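Local coordinates for type VII secretion system protein EssB (Staphylococcus aureus, PDB 4ANN) that forms an integral membrane component of the type VII (Ess) secretion system and is probably required for secretion of EsxA and EsxB, at residues 136-139 and 140-144; 71-74 and 75-78. All coordinates share one frame; numbering follows the deposited sequence.

Both contacts are local, each made by side chains three or four residues apart on one continuous piece of the cytoplasmic segment. Contact 2 (71-78) comes first in the chain, as a tight turn after strand 70-71, and contact 1 (136-144) follows as the opening turns of helix 136-151. Their centres are 19 Å apart and their nearest atoms about 7 Å, without touching. Helix 80-89 meets both, through L87. Each contact carries an acid-base pair with a water joining the two charges, in the modelled conformer of the acid, but contact 1 is repeating alpha-helix whereas contact 2 is a short 3-10 turn. Neither includes a ligand.

Contact 1: 136-139 and 140-144; sequences EAEF and LTRYK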
loop_
_atom_site.group_PDB
_atom_site.type_symbol
_atom_site.label_atom_id
_atom_site.label_comp_id
_atom_site.label_asym_id
_atom_site.label_seq_id
_atom_site.Cartn_x
_atom_site.Cartn_y
_atom_site.Cartn_z
ATOM N N GLU A 136 2.401 -2.608 13.166
ATOM C CA GLU A 136 2.831 -1.215 13.028
ATOM C C GLU A 136 4.286 -1.122 12.618
ATOM O O GLU A 136 4.671 -0.263 11.791
ATOM C CB GLU A 136 2.598 -0.544 14.382
ATOM C CG GLU A 136 3.404 0.634 14.826
ATOM C CD GLU A 136 3.131 0.980 16.292
ATOM O OE1 GLU A 136 1.987 1.410 16.580
ATOM O OE2 GLU A 136 4.039 0.846 17.154
ATOM N N ALA A 137 5.164 -1.942 13.168
ATOM C CA ALA A 137 6.588 -1.896 12.835
ATOM C C ALA A 137 6.791 -2.222 11.360
ATOM O O ALA A 137 7.588 -1.605 10.693
ATOM C CB ALA A 137 7.363 -2.817 13.780
ATOM N N GLU A 138 6.067 -3.196 10.808
ATOM C CA GLU A 138 6.276 -3.535 9.408
ATOM C C GLU A 138 5.637 -2.523 8.476
ATOM O O GLU A 138 6.124 -2.278 7.361
ATOM C CB GLU A 138 5.802 -4.994 9.214
ATOM C CG GLU A 138 5.594 -5.232 7.741
ATOM C CD GLU A 138 6.421 -5.916 6.712
ATOM O OE1 GLU A 138 7.512 -5.537 6.298
ATOM O OE2 GLU A 138 5.871 -6.907 6.174
ATOM N N PHE A 139 4.559 -1.843 8.867
ATOM C CA PHE A 139 4.025 -0.711 8.119
ATOM C C PHE A 139 5.082 0.407 8.046
ATOM O O PHE A 139 5.332 1.007 6.980
ATOM C CB PHE A 139 2.752 -0.193 8.812
ATOM C CG PHE A 139 2.148 1.006 8.074
ATOM C CD1 PHE A 139 1.353 0.843 6.972
ATOM C CD2 PHE A 139 2.430 2.313 8.472
ATOM C CE1 PHE A 139 0.770 1.880 6.268
ATOM C CE2 PHE A 139 1.863 3.362 7.773
ATOM C CZ PHE A 139 1.117 3.194 6.650
ATOM N N LEU A 140 5.743 0.684 9.151
ATOM C CA LEU A 140 6.783 1.717 9.168
ATOM C C LEU A 140 7.939 1.337 8.276
ATOM O O LEU A 140 8.435 2.209 7.545
ATOM C CB LEU A 140 7.230 1.970 10.608
ATOM C CG LEU A 140 8.283 3.039 10.749
ATOM C CD1 LEU A 140 7.788 4.382 10.139
ATOM C CD2 LEU A 140 8.644 3.217 12.229
ATOM N N THR A 141 8.417 0.095 8.319
ATOM C CA THR A 141 9.518 -0.293 7.445
ATOM C C THR A 141 9.125 -0.105 5.983
ATOM O O THR A 141 9.915 0.371 5.165
ATOM C CB THR A 141 9.873 -1.768 7.720
ATOM O OG1 THR A 141 10.414 -1.838 9.033
ATOM C CG2 THR A 141 10.907 -2.288 6.753
ATOM N N ARG A 142 7.922 -0.554 5.629
ATOM C CA ARG A 142 7.455 -0.415 4.238
ATOM C C ARG A 142 7.323 1.053 3.834
ATOM O O ARG A 142 7.687 1.439 2.703
ATOM C CB ARG A 142 6.172 -1.201 4.063
ATOM C CG ARG A 142 6.367 -2.685 4.103
ATOM C CD ARG A 142 5.048 -3.464 4.185
ATOM N NE ARG A 142 5.332 -4.867 3.986
ATOM C CZ ARG A 142 5.360 -5.491 2.819
ATOM N NH1 ARG A 142 4.997 -4.923 1.657
ATOM N NH2 ARG A 142 5.694 -6.754 2.795
ATOM N N TYR A 143 6.820 1.906 4.721
ATOM C CA TYR A 143 6.718 3.339 4.426
ATOM C C TYR A 143 8.098 3.943 4.192
ATOM O O TYR A 143 8.320 4.689 3.237
ATOM C CB TYR A 143 5.918 3.990 5.565
ATOM C CG TYR A 143 5.358 5.344 5.296
ATOM C CD1 TYR A 143 5.568 6.147 4.186
ATOM C CD2 TYR A 143 4.509 5.873 6.250
ATOM C CE1 TYR A 143 5.002 7.396 4.066
ATOM C CE2 TYR A 143 3.929 7.127 6.135
ATOM C CZ TYR A 143 4.157 7.874 5.010
ATOM O OH TYR A 143 3.578 9.133 4.893
ATOM N N LYS A 144 9.064 3.599 5.046
ATOM C CA LYS A 144 10.417 4.041 4.870
ATOM C C LYS A 144 10.971 3.634 3.516
ATOM O O LYS A 144 11.638 4.413 2.826
ATOM C CB LYS A 144 11.311 3.497 5.991
ATOM C CG LYS A 144 11.067 4.111 7.346
ATOM C CD LYS A 144 11.784 3.410 8.469
ATOM C CE LYS A 144 11.721 4.174 9.760
ATOM N NZ LYS A 144 12.429 3.436 10.865
HETATM O O HOH W 1 7.960 -7.794 4.855
#
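E136 meets L140 through the backbone: its carbonyl O receives L140 N at 3.0 Å, an i to i+4 helical bond. A137 does the same for T141, again at 3.0 Å between A137 O and T141 N, and the T141 hydroxyl lies near that same carbonyl.

E138 carries the main polar contact. Besides accepting R142 N on its carbonyl, it forms a partial salt bridge with R142: in the modelled conformer, one of two, E138 OE2 stands 3.0 Å from R142 NE with a nearly straight N-H...O angle of 167°. The oxygen lies at the guanidinium edge, close to its plane, yet NE meets it from above the carboxylate, and the two flat groups are turned 81° apart. A bend at chi2 turns the carboxylate of E138 forward along the helix, across the arginine near NE. In this same conformer R142 NH2 adds a weak bond to OE2, and water 1 connects the two, donating to E138 OE2 at 2.6 Å and accepting from R142 NH2. R142 NH1 is held by the carbonyl of L105, which fixes the far side of the guanidinium.

F139 takes Y143 N on its carbonyl at 2.9 Å. The two buried rings point the same way, their planes oblique at 69°, and F139 CE2 comes within 4.0 Å of Y143 CD2. L183 touches both side chains, while the hydroxyl of Y143 bonds to the carbonyl of L87.

The arrangement is that of an amphipathic alpha-helix, with an i to i+4 Glu-Arg salt bridge beside an apolar ridge that packs on helix 183-192.

Contact 2: 71-74 and 75-78; sequences PFDN and IKSF
I75 reaches back over the turn to F72, both by backbone and by side chain. I75 N donates to F72 O at 3.0 Å along a nearly straight N-H...O line of 170°, though it comes from above the carbonyl plane. With chi1 at 78°, CG1 of I75 is set between its own backbone N and carbonyl carbon. There it packs against that same oxygen, I75 CG1 to F72 O being 3.3 Å, and carries the terminal methyl on to the phenylalanine. The two side chains cross at a slant, I75 CD1 lying 3.9 Å from F72 CE1.

N74 contributes mainly through its main chain. N74 O approaches the F78 ring obliquely, 3.4 Å from F78 CE1, and accepts a weak bond from water 3. That water also donates to D73 O and is hydrogen-bonded to the hydroxyl of S77, tying the two halves of the turn together on its exposed side.

K76 runs back alongside D73, its chain fully extended beyond CG. Its aliphatic part passes over the D73 carbonyl, K76 CG being 3.4 Å from D73 O, and its ammonium forms a long, weak salt bridge with the modelled conformer of D73, one of two, K76 NZ to D73 OD1 at 3.4 Å. For that conformer water 2 also bridges the two charges, donating to D73 OD1 and accepting from K76 NZ, at 2.8 Å each. K76 CE also touches the F72 ring, the two side chains crossing at about a right angle.

This 3-10 turn leads from strand 70-71 to helix 80-89. F72 packs on L110 and I75 on F112 of strand 110-112, I75 also meets Y86 and L87 of the helix, and F78 makes an edge-to-face pair with Y86.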
loop_
_atom_site.group_PDB
_atom_site.type_symbol
_atom_site.label_atom_id
_atom_site.label_comp_id
_atom_site.label_asym_id
_atom_site.label_seq_id
_atom_site.Cartn_x
_atom_site.Cartn_y
_atom_site.Cartn_z
ATOM N N PRO A 71 0.051 5.256 -10.515
ATOM C CA PRO A 71 0.877 4.323 -9.728
ATOM C C PRO A 71 1.930 5.029 -8.915
ATOM O O PRO A 71 2.513 6.041 -9.363
ATOM C CB PRO A 71 1.547 3.447 -10.805
ATOM C CG PRO A 71 0.642 3.595 -11.982
ATOM C CD PRO A 71 0.123 4.986 -11.962
ATOM N N PHE A 72 2.275 4.469 -7.770
ATOM C CA PHE A 72 3.340 5.010 -6.914
ATOM C C PHE A 72 4.608 5.338 -7.703
ATOM O O PHE A 72 5.213 6.365 -7.486
ATOM C CB PHE A 72 3.628 4.045 -5.772
ATOM C CG PHE A 72 4.939 4.327 -5.073
ATOM C CD1 PHE A 72 5.041 5.344 -4.126
ATOM C CD2 PHE A 72 6.078 3.626 -5.406
ATOM C CE1 PHE A 72 6.269 5.650 -3.541
ATOM C CE2 PHE A 72 7.306 3.947 -4.812
ATOM C CZ PHE A 72 7.388 4.944 -3.899
ATOM N N ASP A 73 5.065 4.408 -8.540
ATOM C CA ASP A 73 6.357 4.617 -9.158
ATOM C C ASP A 73 6.420 5.851 -10.036
ATOM O O ASP A 73 7.521 6.325 -10.354
ATOM C CB ASP A 73 6.774 3.405 -9.995
ATOM C CG ASP A 73 7.231 2.216 -9.179
ATOM O OD1 ASP A 73 7.575 2.333 -8.017
ATOM O OD2 ASP A 73 7.254 1.135 -9.858
ATOM N N ASN A 74 5.259 6.386 -10.439
ATOM C CA ASN A 74 5.267 7.619 -11.245
ATOM C C ASN A 74 5.754 8.822 -10.480
ATOM O O ASN A 74 6.132 9.830 -11.082
ATOM C CB ASN A 74 3.821 7.893 -11.753
ATOM C CG ASN A 74 3.387 6.938 -12.808
ATOM O OD1 ASN A 74 3.821 5.749 -12.864
ATOM N ND2 ASN A 74 2.479 7.425 -13.637
ATOM N N ILE A 75 5.745 8.803 -9.144
ATOM C CA ILE A 75 6.109 9.985 -8.380
ATOM C C ILE A 75 7.629 10.209 -8.311
ATOM O O ILE A 75 8.075 11.243 -7.865
ATOM C CB ILE A 75 5.525 9.996 -6.955
ATOM C CG1 ILE A 75 6.244 9.136 -5.954
ATOM C CG2 ILE A 75 4.018 9.703 -6.985
ATOM C CD1 ILE A 75 5.770 9.354 -4.511
ATOM N N LYS A 76 8.420 9.240 -8.750
ATOM C CA LYS A 76 9.865 9.317 -8.581
ATOM C C LYS A 76 10.491 10.464 -9.349
ATOM O O LYS A 76 11.542 10.972 -8.947
ATOM C CB LYS A 76 10.511 7.992 -8.976
ATOM C CG LYS A 76 10.078 6.836 -8.108
ATOM C CD LYS A 76 10.683 5.498 -8.456
ATOM C CE LYS A 76 10.222 4.381 -7.600
ATOM N NZ LYS A 76 10.844 3.094 -7.967
ATOM N N SER A 77 9.854 10.902 -10.434
ATOM C CA SER A 77 10.323 11.989 -11.241
ATOM C C SER A 77 9.675 13.318 -10.891
ATOM O O SER A 77 9.937 14.318 -11.579
ATOM C CB SER A 77 10.095 11.662 -12.746
ATOM O OG SER A 77 8.764 11.276 -13.021
ATOM N N PHE A 78 8.840 13.366 -9.862
ATOM C CA PHE A 78 8.194 14.615 -9.451
ATOM C C PHE A 78 9.171 15.591 -8.864
ATOM O O PHE A 78 10.228 15.238 -8.331
ATOM C CB PHE A 78 7.085 14.347 -8.500
ATOM C CG PHE A 78 5.806 13.733 -8.975
ATOM C CD1 PHE A 78 5.620 13.325 -10.296
ATOM C CD2 PHE A 78 4.744 13.562 -8.100
ATOM C CE1 PHE A 78 4.422 12.771 -10.691
ATOM C CE2 PHE A 78 3.560 13.028 -8.480
ATOM C CZ PHE A 78 3.394 12.620 -9.775
HETATM O O HOH W 2 9.507 1.305 -6.267
HETATM O O HOH W 3 8.599 8.378 -12.154
#